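Local coordinates for protein XRE family transcriptional regulator (Enterobacter cloacae subsp. cloacae, PDB 6B8W) that probably regulates transcription by binding DNA, and is represented here by its metal-binding cupin domain, a small beta-sandwich that pairs with a second copy, at residues A[37-42]-A[89-94]; A[50-55]-A[67-72]; A[22-27]-A[83-88]; A[29-34]-A[74-79]. All blocks are in the same frame, centred on the assembly; numbering follows the deposited sequence. Where two conformers were deposited one is given.

Four contacts build a cupin beta-sandwich around the Mn(2+) site formed by Glu41, His75 and Tyr77, where no metal is bound to this chain. Interactions 1 and 3 follow one another along strand 85-92, their centres about 21 Å apart, and knit the larger sheet. Interaction 4 joins two strands of the smaller sheet, and interaction 2, centred about 9 Å from it, spans the gap between sheets. The site bridges interactions 1 and 4: Glu41 OE2 lies 2.6 Å from Tyr77 OH, and Glu41 OE1 lies 2.9 Å from His75 NE2. Phe69 of interaction 2 and Phe87 of interaction 3 pack against His75 and Tyr77 respectively.

Interaction 1 of 4, residues A[37-42]-A[89-94]; sequences AGVIEH and SLIHYP
Segments 37-42 and 89-94 run antiparallel, with Ile40-His92 and His42-Leu90 as hydrogen-bonded pairs and Glu41-Ile91 as the non-hydrogen-bonded pair between them. Ile40 N gives a nearly straight bond to His92 O (3.0 Å, 168°), and His92 N returns one to Ile40 O; His42 N to Leu90 O and Leu90 N to His42 O repeat the pattern. Several of these carbonyls do double duty. One water donates to Gly38 O and to His92 O. A second donates to Ile40 O and weakly to Leu90 O, and is also hydrogen-bonded in the ring planes to both imidazoles, 2.8 Å from His42 ND1 and 2.7 Å from His92 ND1, so it ties the two rings together.

On the face carrying Glu41 and Ile91, opposite His42 and His92, Glu41 extends with CG anti to the backbone N (chi1 177°), and Ile91 CD1 packs obliquely against its CB-CG stem, 3.6 Å from Glu41 CG. Ser89 OG donates to Glu41 OE2 at 2.7 Å from above the carboxylate plane. Tyr77 OH bonds the same oxygen and His75 NE2 weakly bonds OE1, so this Mn(2+) ligand is held from several sides. Val39 CG1 meets Ile91 CG2 at 3.6 Å, while Val39 CG2 lies beside the Tyr93 ring, whose hydroxyl bonds Asp18.

His92 NE2 bonds His92 of the second subunit, placing the histidine face at the dimer interface. Within the sheet, strand 85-92 is flanked by strands 17-24 and 40-47, and strand 40-47 continues the pairing to strand 66-70.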
loop_
_atom_site.group_PDB
_atom_site.type_symbol
_atom_site.label_atom_id
_atom_site.label_comp_id
_atom_site.label_asym_id
_atom_site.label_seq_id
_atom_site.Cartn_x
_atom_site.Cartn_y
_atom_site.Cartn_z
ATOM N N ALA A 37 15.950 -6.822 14.437
ATOM C CA ALA A 37 15.528 -5.879 15.493
ATOM C C ALA A 37 15.292 -4.495 14.893
ATOM O O ALA A 37 16.115 -4.005 14.129
ATOM C CB ALA A 37 16.578 -5.804 16.594
ATOM N N GLY A 38 14.163 -3.869 15.223
ATOM C CA GLY A 38 13.865 -2.520 14.723
ATOM C C GLY A 38 13.031 -2.444 13.451
ATOM O O GLY A 38 12.628 -1.355 13.035
ATOM N N VAL A 39 12.786 -3.578 12.799
ATOM C CA VAL A 39 11.936 -3.582 11.601
ATOM C C VAL A 39 10.511 -3.128 11.955
ATOM O O VAL A 39 9.961 -3.509 13.003
ATOM C CB VAL A 39 11.892 -4.990 10.962
ATOM C CG1 VAL A 39 10.674 -5.182 10.063
ATOM C CG2 VAL A 39 13.185 -5.266 10.215
ATOM N N ILE A 40 9.940 -2.287 11.098
ATOM C CA ILE A 40 8.564 -1.849 11.254
ATOM C C ILE A 40 7.757 -2.476 10.113
ATOM O O ILE A 40 8.206 -2.490 8.979
ATOM C CB ILE A 40 8.402 -0.330 11.209
ATOM C CG1 ILE A 40 9.227 0.349 12.296
ATOM C CG2 ILE A 40 6.916 0.056 11.338
ATOM C CD1 ILE A 40 8.821 0.008 13.726
ATOM N N GLU A 41 6.587 -3.008 10.450
ATOM C CA GLU A 41 5.674 -3.571 9.489
ATOM C C GLU A 41 4.319 -2.827 9.506
ATOM O O GLU A 41 3.830 -2.407 10.569
ATOM C CB GLU A 41 5.472 -5.078 9.710
ATOM C CG GLU A 41 4.454 -5.690 8.745
ATOM C CD GLU A 41 4.393 -7.216 8.701
ATOM O OE1 GLU A 41 5.190 -7.908 9.384
ATOM O OE2 GLU A 41 3.509 -7.728 7.955
ATOM N N HIS A 42 3.758 -2.621 8.312
ATOM C CA HIS A 42 2.411 -2.065 8.162
ATOM C C HIS A 42 1.615 -3.131 7.410
ATOM O O HIS A 42 2.095 -3.696 6.439
ATOM C CB HIS A 42 2.354 -0.788 7.297
ATOM C CG HIS A 42 2.958 0.434 7.912
ATOM N ND1 HIS A 42 4.316 0.662 7.941
ATOM C CD2 HIS A 42 2.380 1.536 8.457
ATOM C CE1 HIS A 42 4.553 1.835 8.501
ATOM N NE2 HIS A 42 3.396 2.389 8.823
ATOM N N SER A 89 1.631 -5.989 2.902
ATOM C CA SER A 89 2.535 -5.980 4.027
ATOM C C SER A 89 3.714 -5.123 3.614
ATOM O O SER A 89 4.413 -5.448 2.663
ATOM C CB SER A 89 2.975 -7.399 4.376
ATOM O OG SER A 89 4.061 -7.382 5.288
ATOM N N LEU A 90 3.905 -4.008 4.309
ATOM C CA LEU A 90 5.010 -3.108 4.039
ATOM C C LEU A 90 6.032 -3.292 5.133
ATOM O O LEU A 90 5.678 -3.343 6.304
ATOM C CB LEU A 90 4.548 -1.657 4.038
ATOM C CG LEU A 90 3.644 -1.186 2.891
ATOM C CD1 LEU A 90 2.299 -1.870 2.888
ATOM C CD2 LEU A 90 3.458 0.308 3.071
ATOM N N ILE A 91 7.297 -3.379 4.749
ATOM C CA ILE A 91 8.372 -3.578 5.704
ATOM C C ILE A 91 9.433 -2.506 5.544
ATOM O O ILE A 91 9.952 -2.344 4.465
ATOM C CB ILE A 91 9.056 -4.946 5.501
ATOM C CG1 ILE A 91 8.049 -6.112 5.606
ATOM C CG2 ILE A 91 10.201 -5.110 6.490
ATOM C CD1 ILE A 91 7.500 -6.366 6.998
ATOM N N HIS A 92 9.717 -1.768 6.617
ATOM C CA HIS A 92 10.802 -0.785 6.637
ATOM C C HIS A 92 11.915 -1.373 7.528
ATOM O O HIS A 92 11.698 -1.633 8.721
ATOM C CB HIS A 92 10.323 0.573 7.160
ATOM C CG HIS A 92 9.513 1.348 6.170
ATOM N ND1 HIS A 92 8.169 1.127 5.971
ATOM C CD2 HIS A 92 9.862 2.348 5.322
ATOM C CE1 HIS A 92 7.729 1.946 5.027
ATOM N NE2 HIS A 92 8.735 2.701 4.623
ATOM N N TYR A 93 13.084 -1.605 6.937
ATOM C CA TYR A 93 14.217 -2.182 7.655
ATOM C C TYR A 93 15.042 -1.030 8.265
ATOM O O TYR A 93 15.123 0.050 7.672
ATOM C CB TYR A 93 15.038 -3.075 6.723
ATOM C CG TYR A 93 14.242 -4.178 6.006
ATOM C CD1 TYR A 93 14.040 -5.439 6.581
ATOM C CD2 TYR A 93 13.707 -3.955 4.748
ATOM C CE1 TYR A 93 13.330 -6.434 5.912
ATOM C CE2 TYR A 93 12.997 -4.942 4.065
ATOM C CZ TYR A 93 12.813 -6.180 4.641
ATOM O OH TYR A 93 12.089 -7.143 3.915
ATOM N N PRO A 94 15.642 -1.235 9.460
ATOM C CA PRO A 94 16.361 -0.122 10.088
ATOM C C PRO A 94 17.718 0.214 9.453
ATOM O O PRO A 94 18.386 -0.668 8.892
ATOM C CB PRO A 94 16.572 -0.626 11.509
ATOM C CG PRO A 94 16.727 -2.093 11.340
ATOM C CD PRO A 94 15.712 -2.451 10.288
HETATM O O HOH W 1 12.852 -0.022 10.610
HETATM O O HOH W 2 6.638 -0.676 7.318
#

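Interaction 2 of 4, residues A[50-55]-A[67-72]; sequences LEMKID and VRFAGD
No hydrogen bond joins segments 50-55 and 67-72; the contact is aliphatic and CH-pi, between strands that cross at 32° with their axes 9.6 Å apart, too far for backbone pairing. Ile54 and Val67 meet tip to tip: Ile54 CD1 rests 3.7 Å from Val67 CG1 and almost as near to Val67 CG2, so the methyl sits in the fork of the valine. Val67 CG1 takes the crowded position between the backbone N and carbonyl carbon. Met52 bends at chi2 and chi3, which swings its CE to 3.9 Å from Phe69 CZ, the two side chains crossing at about a right angle.

Strand 50-54 belongs to the smaller sheet and strand 66-70 to the larger, so these side chains fill the space between the two sheets of the cupin sandwich.

A CH-pi contact supplements the aliphatic ones. The same Ile54 CD1 lies over one face of the Phe69 ring, 4.1 Å from its centroid and 25° off the normal, displaced toward the rim on the CD1 side. Phe69 CG is likewise in the crowded position (chi1 59°), carrying the ring inward beneath that methyl. The ring also meets His75 edge-to-face and touches Glu41, while Met52 packs on Tyr77; two of the four touching residues thereby border the Mn(2+) ligands directly, and Met52 leans on Leu61 of strand 57-61.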
loop_
_atom_site.group_PDB
_atom_site.type_symbol
_atom_site.label_atom_id
_atom_site.label_comp_id
_atom_site.label_asym_id
_atom_site.label_seq_id
_atom_site.Cartn_x
_atom_site.Cartn_y
_atom_site.Cartn_z
ATOM N N LEU A 50 -9.276 -9.591 7.364
ATOM C CA LEU A 50 -8.085 -10.200 7.912
ATOM C C LEU A 50 -8.069 -10.172 9.439
ATOM O O LEU A 50 -8.431 -9.169 10.059
ATOM C CB LEU A 50 -6.859 -9.425 7.414
ATOM C CG LEU A 50 -5.485 -9.898 7.909
ATOM C CD1 LEU A 50 -5.175 -11.264 7.334
ATOM C CD2 LEU A 50 -4.402 -8.904 7.512
ATOM N N GLU A 51 -7.603 -11.253 10.041
ATOM C CA GLU A 51 -7.364 -11.269 11.464
ATOM C C GLU A 51 -5.842 -11.168 11.670
ATOM O O GLU A 51 -5.083 -11.888 11.024
ATOM C CB GLU A 51 -7.916 -12.545 12.089
ATOM C CG GLU A 51 -9.427 -12.601 12.116
ATOM C CD GLU A 51 -9.962 -13.949 12.594
ATOM O OE1 GLU A 51 -9.349 -15.006 12.285
ATOM O OE2 GLU A 51 -11.048 -13.960 13.230
ATOM N N MET A 52 -5.413 -10.243 12.527
ATOM C CA MET A 52 -4.001 -10.054 12.867
ATOM C C MET A 52 -3.814 -10.296 14.354
ATOM O O MET A 52 -4.561 -9.746 15.172
ATOM C CB MET A 52 -3.518 -8.622 12.603
ATOM C CG MET A 52 -3.272 -8.254 11.158
ATOM S SD MET A 52 -2.030 -9.246 10.331
ATOM C CE MET A 52 -0.573 -8.878 11.309
ATOM N N LYS A 53 -2.797 -11.073 14.689
ATOM C CA LYS A 53 -2.443 -11.327 16.065
ATOM C C LYS A 53 -1.175 -10.504 16.294
ATOM O O LYS A 53 -0.146 -10.776 15.693
ATOM C CB LYS A 53 -2.173 -12.800 16.330
ATOM C CG LYS A 53 -2.036 -13.104 17.805
ATOM C CD LYS A 53 -1.748 -14.570 18.062
ATOM C CE LYS A 53 -1.789 -14.860 19.555
ATOM N NZ LYS A 53 -1.562 -16.308 19.792
ATOM N N ILE A 54 -1.270 -9.512 17.166
ATOM C CA ILE A 54 -0.181 -8.583 17.462
ATOM C C ILE A 54 -0.172 -8.409 18.977
ATOM O O ILE A 54 -1.235 -8.240 19.592
ATOM C CB ILE A 54 -0.458 -7.223 16.774
ATOM C CG1 ILE A 54 -0.378 -7.373 15.253
ATOM C CG2 ILE A 54 0.518 -6.151 17.243
ATOM C CD1 ILE A 54 -1.029 -6.257 14.487
ATOM N N ASP A 55 1.019 -8.457 19.573
ATOM C CA ASP A 55 1.180 -8.383 21.023
ATOM C C ASP A 55 0.316 -9.437 21.728
ATOM O O ASP A 55 -0.247 -9.177 22.793
ATOM C CB ASP A 55 0.878 -6.958 21.555
ATOM C CG ASP A 55 1.843 -5.903 20.995
ATOM O OD1 ASP A 55 3.038 -6.209 20.835
ATOM O OD2 ASP A 55 1.408 -4.760 20.712
ATOM N N VAL A 67 -2.644 -1.446 10.353
ATOM C CA VAL A 67 -1.972 -1.417 11.630
ATOM C C VAL A 67 -0.479 -1.353 11.385
ATOM O O VAL A 67 0.034 -1.991 10.455
ATOM C CB VAL A 67 -2.358 -2.640 12.504
ATOM C CG1 VAL A 67 -2.091 -3.959 11.788
ATOM C CG2 VAL A 67 -1.632 -2.605 13.848
ATOM N N ARG A 68 0.201 -0.553 12.203
ATOM C CA ARG A 68 1.647 -0.390 12.159
ATOM C C ARG A 68 2.190 -1.024 13.419
ATOM O O ARG A 68 1.710 -0.728 14.513
ATOM C CB ARG A 68 1.990 1.085 12.166
ATOM C CG ARG A 68 3.464 1.428 12.069
ATOM C CD ARG A 68 3.598 2.909 12.337
ATOM N NE ARG A 68 4.928 3.473 12.155
ATOM C CZ ARG A 68 5.927 3.384 13.032
ATOM N NH1 ARG A 68 5.801 2.665 14.148
ATOM N NH2 ARG A 68 7.081 3.991 12.768
ATOM N N PHE A 69 3.220 -1.862 13.291
ATOM C CA PHE A 69 3.746 -2.542 14.459
ATOM C C PHE A 69 5.177 -3.019 14.279
ATOM O O PHE A 69 5.750 -2.950 13.179
ATOM C CB PHE A 69 2.835 -3.722 14.798
ATOM C CG PHE A 69 2.708 -4.719 13.675
ATOM C CD1 PHE A 69 1.774 -4.539 12.664
ATOM C CD2 PHE A 69 3.549 -5.817 13.614
ATOM C CE1 PHE A 69 1.676 -5.448 11.616
ATOM C CE2 PHE A 69 3.452 -6.739 12.582
ATOM C CZ PHE A 69 2.518 -6.559 11.580
ATOM N N ALA A 70 5.746 -3.485 15.394
ATOM C CA ALA A 70 7.100 -3.997 15.448
ATOM C C ALA A 70 7.136 -5.354 14.762
ATOM O O ALA A 70 6.601 -6.330 15.286
ATOM C CB ALA A 70 7.562 -4.113 16.898
ATOM N N GLY A 71 7.782 -5.404 13.603
ATOM C CA GLY A 71 7.830 -6.608 12.776
ATOM C C GLY A 71 8.699 -7.712 13.335
ATOM O O GLY A 71 8.566 -8.873 12.937
ATOM N N ASP A 72 9.588 -7.341 14.247
ATOM C CA ASP A 72 10.490 -8.294 14.892
ATOM C C ASP A 72 9.837 -9.041 16.074
ATOM O O ASP A 72 10.490 -9.878 16.707
ATOM C CB ASP A 72 11.806 -7.609 15.320
ATOM C CG ASP A 72 11.605 -6.442 16.263
ATOM O OD1 ASP A 72 10.498 -5.854 16.301
ATOM O OD2 ASP A 72 12.576 -6.077 16.948
#

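Interaction 3 of 4, residues A[22-27]-A[83-88]; sequences IILAPG and RPVHFH
Ile22 lies across one face of the Phe87 ring, its CB 3.9 Å from the ring centroid and 19° off the normal, a CH-pi contact offset toward the rim. Both branches join in: Ile22 CG2 comes within 3.5 Å of Phe87 CZ, and Ile22 CD1 reaches the CE2 side. Phe87 has CG in the crowded position between backbone N and carbonyl carbon (chi1 63°), which brings the ring toward the neighbouring strand. At the ring's edge lies Leu24 CB, which also meets Val85 CG1 at 3.7 Å. This face of the sheet looks into the sandwich, where Leu50 packs on Leu24, Val85 and Phe87, and the Phe87 ring meets that of the Mn(2+) ligand Tyr77 with nearly parallel planes.

The strands run antiparallel, Ile22-Phe87 and Leu24-Val85 forming hydrogen-bonded pairs. Ile22 N to Phe87 O is the straightest bond (2.9 Å, 171°). On the opposite face Ile23 CG2 lies beside Pro84 CB, and His86 CD2 approaches Ile22 O at 3.5 Å in the ring plane; His86 NE2 bonds Ser21 OG. Beyond the strand end Pro26 CG packs on the Arg83 backbone, 3.6 Å from Arg83 C.

Two reciprocal pairs of backbone bonds thus satisfy the amides and carbonyls of Ile22, Leu24, Val85 and Phe87, whose buried side chains on the inward face are all apolar; the polar ring of His86 lies on the other face.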
loop_
_atom_site.group_PDB
_atom_site.type_symbol
_atom_site.label_atom_id
_atom_site.label_comp_id
_atom_site.label_asym_id
_atom_site.label_seq_id
_atom_site.Cartn_x
_atom_site.Cartn_y
_atom_site.Cartn_z
ATOM N N ILE A 22 -0.240 -9.979 -0.534
ATOM C CA ILE A 22 -0.482 -11.325 -0.022
ATOM C C ILE A 22 -1.950 -11.704 -0.091
ATOM O O ILE A 22 -2.812 -10.916 0.277
ATOM C CB ILE A 22 -0.018 -11.394 1.445
ATOM C CG1 ILE A 22 1.472 -11.007 1.540
ATOM C CG2 ILE A 22 -0.292 -12.773 2.055
ATOM C CD1 ILE A 22 2.014 -10.933 2.952
ATOM N N ILE A 23 -2.224 -12.915 -0.566
ATOM C CA ILE A 23 -3.586 -13.439 -0.617
ATOM C C ILE A 23 -3.592 -14.679 0.303
ATOM O O ILE A 23 -2.821 -15.616 0.095
ATOM C CB ILE A 23 -4.041 -13.783 -2.016
ATOM C CG1 ILE A 23 -4.028 -12.503 -2.883
ATOM C CG2 ILE A 23 -5.446 -14.378 -1.964
ATOM C CD1 ILE A 23 -4.345 -12.717 -4.350
ATOM N N LEU A 24 -4.476 -14.655 1.294
ATOM C CA LEU A 24 -4.599 -15.715 2.298
ATOM C C LEU A 24 -5.958 -16.391 2.120
ATOM O O LEU A 24 -7.017 -15.740 2.174
ATOM C CB LEU A 24 -4.429 -15.073 3.691
ATOM C CG LEU A 24 -4.108 -15.865 4.944
ATOM C CD1 LEU A 24 -2.815 -16.677 4.798
ATOM C CD2 LEU A 24 -4.003 -14.903 6.139
ATOM N N ALA A 25 -5.923 -17.700 1.867
ATOM C CA ALA A 25 -7.122 -18.488 1.613
ATOM C C ALA A 25 -7.966 -18.662 2.867
ATOM O O ALA A 25 -7.446 -18.556 3.970
ATOM C CB ALA A 25 -6.743 -19.857 1.054
ATOM N N PRO A 26 -9.270 -18.934 2.696
ATOM C CA PRO A 26 -10.127 -19.149 3.855
ATOM C C PRO A 26 -9.557 -20.215 4.780
ATOM O O PRO A 26 -9.095 -21.263 4.309
ATOM C CB PRO A 26 -11.437 -19.644 3.232
ATOM C CG PRO A 26 -11.452 -18.992 1.900
ATOM C CD PRO A 26 -10.037 -19.017 1.440
ATOM N N GLY A 27 -9.523 -19.904 6.067
ATOM C CA GLY A 27 -9.045 -20.834 7.088
ATOM C C GLY A 27 -7.544 -20.907 7.273
ATOM O O GLY A 27 -7.078 -21.583 8.186
ATOM N N ARG A 83 -13.933 -16.345 2.124
ATOM C CA ARG A 83 -13.337 -15.973 0.847
ATOM C C ARG A 83 -11.901 -15.516 1.062
ATOM O O ARG A 83 -11.526 -15.173 2.176
ATOM C CB ARG A 83 -14.150 -14.866 0.183
ATOM C CG ARG A 83 -14.113 -13.531 0.905
ATOM C CD ARG A 83 -14.961 -12.518 0.165
ATOM N NE ARG A 83 -14.883 -11.194 0.761
ATOM C CZ ARG A 83 -15.479 -10.824 1.894
ATOM N NH1 ARG A 83 -16.196 -11.689 2.615
ATOM N NH2 ARG A 83 -15.344 -9.573 2.318
ATOM N N PRO A 84 -11.086 -15.511 -0.006
ATOM C CA PRO A 84 -9.702 -15.024 0.162
ATOM C C PRO A 84 -9.617 -13.600 0.700
ATOM O O PRO A 84 -10.525 -12.793 0.472
ATOM C CB PRO A 84 -9.125 -15.066 -1.253
ATOM C CG PRO A 84 -9.976 -16.053 -1.999
ATOM C CD PRO A 84 -11.345 -15.986 -1.386
ATOM N N VAL A 85 -8.565 -13.323 1.454
ATOM C CA VAL A 85 -8.317 -11.953 1.920
ATOM C C VAL A 85 -7.021 -11.499 1.271
ATOM O O VAL A 85 -6.031 -12.230 1.276
ATOM C CB VAL A 85 -8.254 -11.803 3.447
ATOM C CG1 VAL A 85 -7.179 -12.690 4.068
ATOM C CG2 VAL A 85 -8.031 -10.344 3.838
ATOM N N HIS A 86 -7.067 -10.309 0.664
ATOM C CA HIS A 86 -5.931 -9.710 -0.002
ATOM C C HIS A 86 -5.447 -8.545 0.852
ATOM O O HIS A 86 -6.222 -7.658 1.178
ATOM C CB HIS A 86 -6.361 -9.214 -1.389
ATOM C CG HIS A 86 -5.271 -8.543 -2.169
ATOM N ND1 HIS A 86 -5.537 -7.650 -3.184
ATOM C CD2 HIS A 86 -3.922 -8.589 -2.053
ATOM C CE1 HIS A 86 -4.400 -7.211 -3.694
ATOM N NE2 HIS A 86 -3.402 -7.747 -3.008
ATOM N N PHE A 87 -4.180 -8.567 1.252
ATOM C CA PHE A 87 -3.646 -7.464 2.035
ATOM C C PHE A 87 -2.245 -7.139 1.578
ATOM O O PHE A 87 -1.646 -7.887 0.819
ATOM C CB PHE A 87 -3.707 -7.742 3.540
ATOM C CG PHE A 87 -2.880 -8.916 3.997
ATOM C CD1 PHE A 87 -3.387 -10.205 3.933
ATOM C CD2 PHE A 87 -1.615 -8.722 4.529
ATOM C CE1 PHE A 87 -2.638 -11.280 4.372
ATOM C CE2 PHE A 87 -0.852 -9.792 4.974
ATOM C CZ PHE A 87 -1.362 -11.080 4.905
ATOM N N HIS A 88 -1.767 -5.963 1.960
ATOM C CA HIS A 88 -0.387 -5.599 1.689
ATOM C C HIS A 88 0.369 -5.591 2.986
ATOM O O HIS A 88 -0.175 -5.218 4.036
ATOM C CB HIS A 88 -0.195 -4.209 1.074
ATOM C CG HIS A 88 -0.773 -4.036 -0.286
ATOM N ND1 HIS A 88 -0.869 -2.796 -0.885
ATOM C CD2 HIS A 88 -1.323 -4.917 -1.151
ATOM C CE1 HIS A 88 -1.428 -2.928 -2.071
ATOM N NE2 HIS A 88 -1.729 -4.200 -2.253
#

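Interaction 4 of 4, residues A[29-34]-A[74-79]; sequences LSESTP and PHAYRN
The cupin Mn(2+) site takes two of its ligands, His75 and Tyr77, from strand 75-78, and segment 29-34 runs antiparallel beside it at one margin of the smaller sheet. Ser30-Tyr77 is the hydrogen-bonded pair: Ser30 N donates to Tyr77 O (2.9 Å), nearly along the carbonyl axis, and Tyr77 N returns a bond to Ser30 O. Past the strand end, Ser32 N continues the ladder to His75 O in a very straight bond (173°).

The distinctive packing is between Ser32 and His75. Ser32 CB sits squarely over the centre of the imidazole, a CH-pi contact 3.4 Å from the centroid and 15° off the normal. Ser32 OG, placed between backbone N and carbonyl carbon (chi1 62°), turns back to lie 3.0 Å from His75 O, close enough to bond it, though its proton has another acceptor within reach. The His75 CG has the same crowded placement, which sets the ring against the serine. Its ND1 is bonded to Lys73 O. NE2 makes a weak bond to Tyr77 OH, 2.9 Å away in the ring plane, a hydroxyl partnered by Glu41.

On the face of Leu29, Ala76 and Arg78, away from the two ligands, Leu29 CD1 meets Ala76 CB at 4.2 Å and touches Arg78 CB, while the Arg78 guanidinium pairs with Glu51 and makes a cation-pi contact with Trp58.

With ND1 engaged by a carbonyl, NE2 is the nitrogen directed at Glu41 and Tyr77; this orientation is consistent with metal coordination through NE2, and the nearby carboxylate would probably favour a protonated imidazole when metal is absent.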
loop_
_atom_site.group_PDB
_atom_site.type_symbol
_atom_site.label_atom_id
_atom_site.label_comp_id
_atom_site.label_asym_id
_atom_site.label_seq_id
_atom_site.Cartn_x
_atom_site.Cartn_y
_atom_site.Cartn_z
ATOM N N LEU A 29 -3.728 -19.880 8.249
ATOM C CA LEU A 29 -3.022 -19.247 9.346
ATOM C C LEU A 29 -1.549 -19.198 8.977
ATOM O O LEU A 29 -0.955 -20.237 8.650
ATOM C CB LEU A 29 -3.173 -20.064 10.614
ATOM C CG LEU A 29 -2.312 -19.652 11.814
ATOM C CD1 LEU A 29 -2.696 -18.293 12.363
ATOM C CD2 LEU A 29 -2.405 -20.722 12.914
ATOM N N SER A 30 -0.954 -18.011 9.083
ATOM C CA SER A 30 0.460 -17.830 8.810
ATOM C C SER A 30 1.120 -17.103 9.985
ATOM O O SER A 30 0.691 -16.013 10.360
ATOM C CB SER A 30 0.624 -17.002 7.537
ATOM O OG SER A 30 1.985 -16.795 7.223
ATOM N N GLU A 31 2.145 -17.719 10.566
ATOM C CA GLU A 31 2.901 -17.108 11.650
ATOM C C GLU A 31 4.131 -16.422 11.040
ATOM O O GLU A 31 4.773 -16.962 10.145
ATOM C CB GLU A 31 3.242 -18.146 12.740
ATOM C CG GLU A 31 1.960 -18.549 13.480
ATOM C CD GLU A 31 2.076 -19.762 14.387
ATOM O OE1 GLU A 31 3.209 -20.215 14.696
ATOM O OE2 GLU A 31 0.989 -20.250 14.806
ATOM N N SER A 32 4.436 -15.219 11.504
ATOM C CA SER A 32 5.567 -14.464 10.956
ATOM C C SER A 32 6.890 -15.149 11.216
ATOM O O SER A 32 7.026 -15.892 12.169
ATOM C CB SER A 32 5.631 -13.084 11.597
ATOM O OG SER A 32 5.842 -13.196 13.001
ATOM N N THR A 33 7.849 -14.933 10.331
ATOM C CA THR A 33 9.185 -15.432 10.554
ATOM C C THR A 33 9.951 -14.293 11.281
ATOM O O THR A 33 9.506 -13.145 11.267
ATOM C CB THR A 33 9.855 -15.828 9.243
ATOM O OG1 THR A 33 9.687 -14.775 8.294
ATOM C CG2 THR A 33 9.218 -17.104 8.689
ATOM N N PRO A 34 11.083 -14.614 11.922
ATOM C CA PRO A 34 11.797 -13.567 12.653
ATOM C C PRO A 34 12.355 -12.481 11.739
ATOM O O PRO A 34 12.721 -12.769 10.603
ATOM C CB PRO A 34 12.931 -14.327 13.336
ATOM C CG PRO A 34 12.449 -15.741 13.416
ATOM C CD PRO A 34 11.673 -15.947 12.161
ATOM N N PRO A 74 6.757 -11.640 17.504
ATOM C CA PRO A 74 5.878 -12.666 16.903
ATOM C C PRO A 74 4.486 -12.127 16.591
ATOM O O PRO A 74 3.905 -11.380 17.384
ATOM C CB PRO A 74 5.802 -13.758 17.978
ATOM C CG PRO A 74 7.024 -13.569 18.814
ATOM C CD PRO A 74 7.373 -12.104 18.768
ATOM N N HIS A 75 4.002 -12.425 15.400
ATOM C CA HIS A 75 2.664 -12.005 14.990
ATOM C C HIS A 75 2.149 -13.022 14.010
ATOM O O HIS A 75 2.925 -13.857 13.536
ATOM C CB HIS A 75 2.644 -10.581 14.416
ATOM C CG HIS A 75 3.572 -10.342 13.268
ATOM N ND1 HIS A 75 4.923 -10.115 13.437
ATOM C CD2 HIS A 75 3.330 -10.194 11.942
ATOM C CE1 HIS A 75 5.475 -9.881 12.255
ATOM N NE2 HIS A 75 4.531 -9.928 11.335
ATOM N N ALA A 76 0.854 -12.948 13.723
ATOM C CA ALA A 76 0.227 -13.928 12.877
ATOM C C ALA A 76 -0.864 -13.317 12.042
ATOM O O ALA A 76 -1.408 -12.273 12.376
ATOM C CB ALA A 76 -0.319 -15.063 13.722
ATOM N N TYR A 77 -1.169 -13.990 10.944
ATOM C CA TYR A 77 -2.154 -13.540 10.005
ATOM C C TYR A 77 -3.126 -14.692 9.840
ATOM O O TYR A 77 -2.699 -15.808 9.621
ATOM C CB TYR A 77 -1.492 -13.249 8.643
ATOM C CG TYR A 77 -0.216 -12.415 8.685
ATOM C CD1 TYR A 77 1.005 -13.001 8.962
ATOM C CD2 TYR A 77 -0.223 -11.067 8.367
ATOM C CE1 TYR A 77 2.181 -12.260 8.978
ATOM C CE2 TYR A 77 0.954 -10.315 8.365
ATOM C CZ TYR A 77 2.150 -10.917 8.677
ATOM O OH TYR A 77 3.343 -10.200 8.683
ATOM N N ARG A 78 -4.419 -14.412 9.895
ATOM C CA ARG A 78 -5.402 -15.469 9.790
ATOM C C ARG A 78 -6.625 -15.012 9.017
ATOM O O ARG A 78 -7.052 -13.867 9.143
ATOM C CB ARG A 78 -5.790 -15.948 11.197
ATOM C CG ARG A 78 -6.679 -17.185 11.242
ATOM C CD ARG A 78 -6.882 -17.691 12.669
ATOM N NE ARG A 78 -7.602 -16.728 13.498
ATOM C CZ ARG A 78 -7.846 -16.861 14.804
ATOM N NH1 ARG A 78 -7.429 -17.926 15.485
ATOM N NH2 ARG A 78 -8.550 -15.926 15.437
ATOM N N ASN A 79 -7.169 -15.930 8.213
ATOM C CA ASN A 79 -8.392 -15.684 7.462
ATOM C C ASN A 79 -9.475 -16.586 8.011
ATOM O O ASN A 79 -9.435 -17.793 7.793
ATOM C CB ASN A 79 -8.195 -15.983 5.982
ATOM C CG ASN A 79 -9.402 -15.587 5.142
ATOM O OD1 ASN A 79 -10.436 -15.204 5.683
ATOM N ND2 ASN A 79 -9.277 -15.680 3.819
#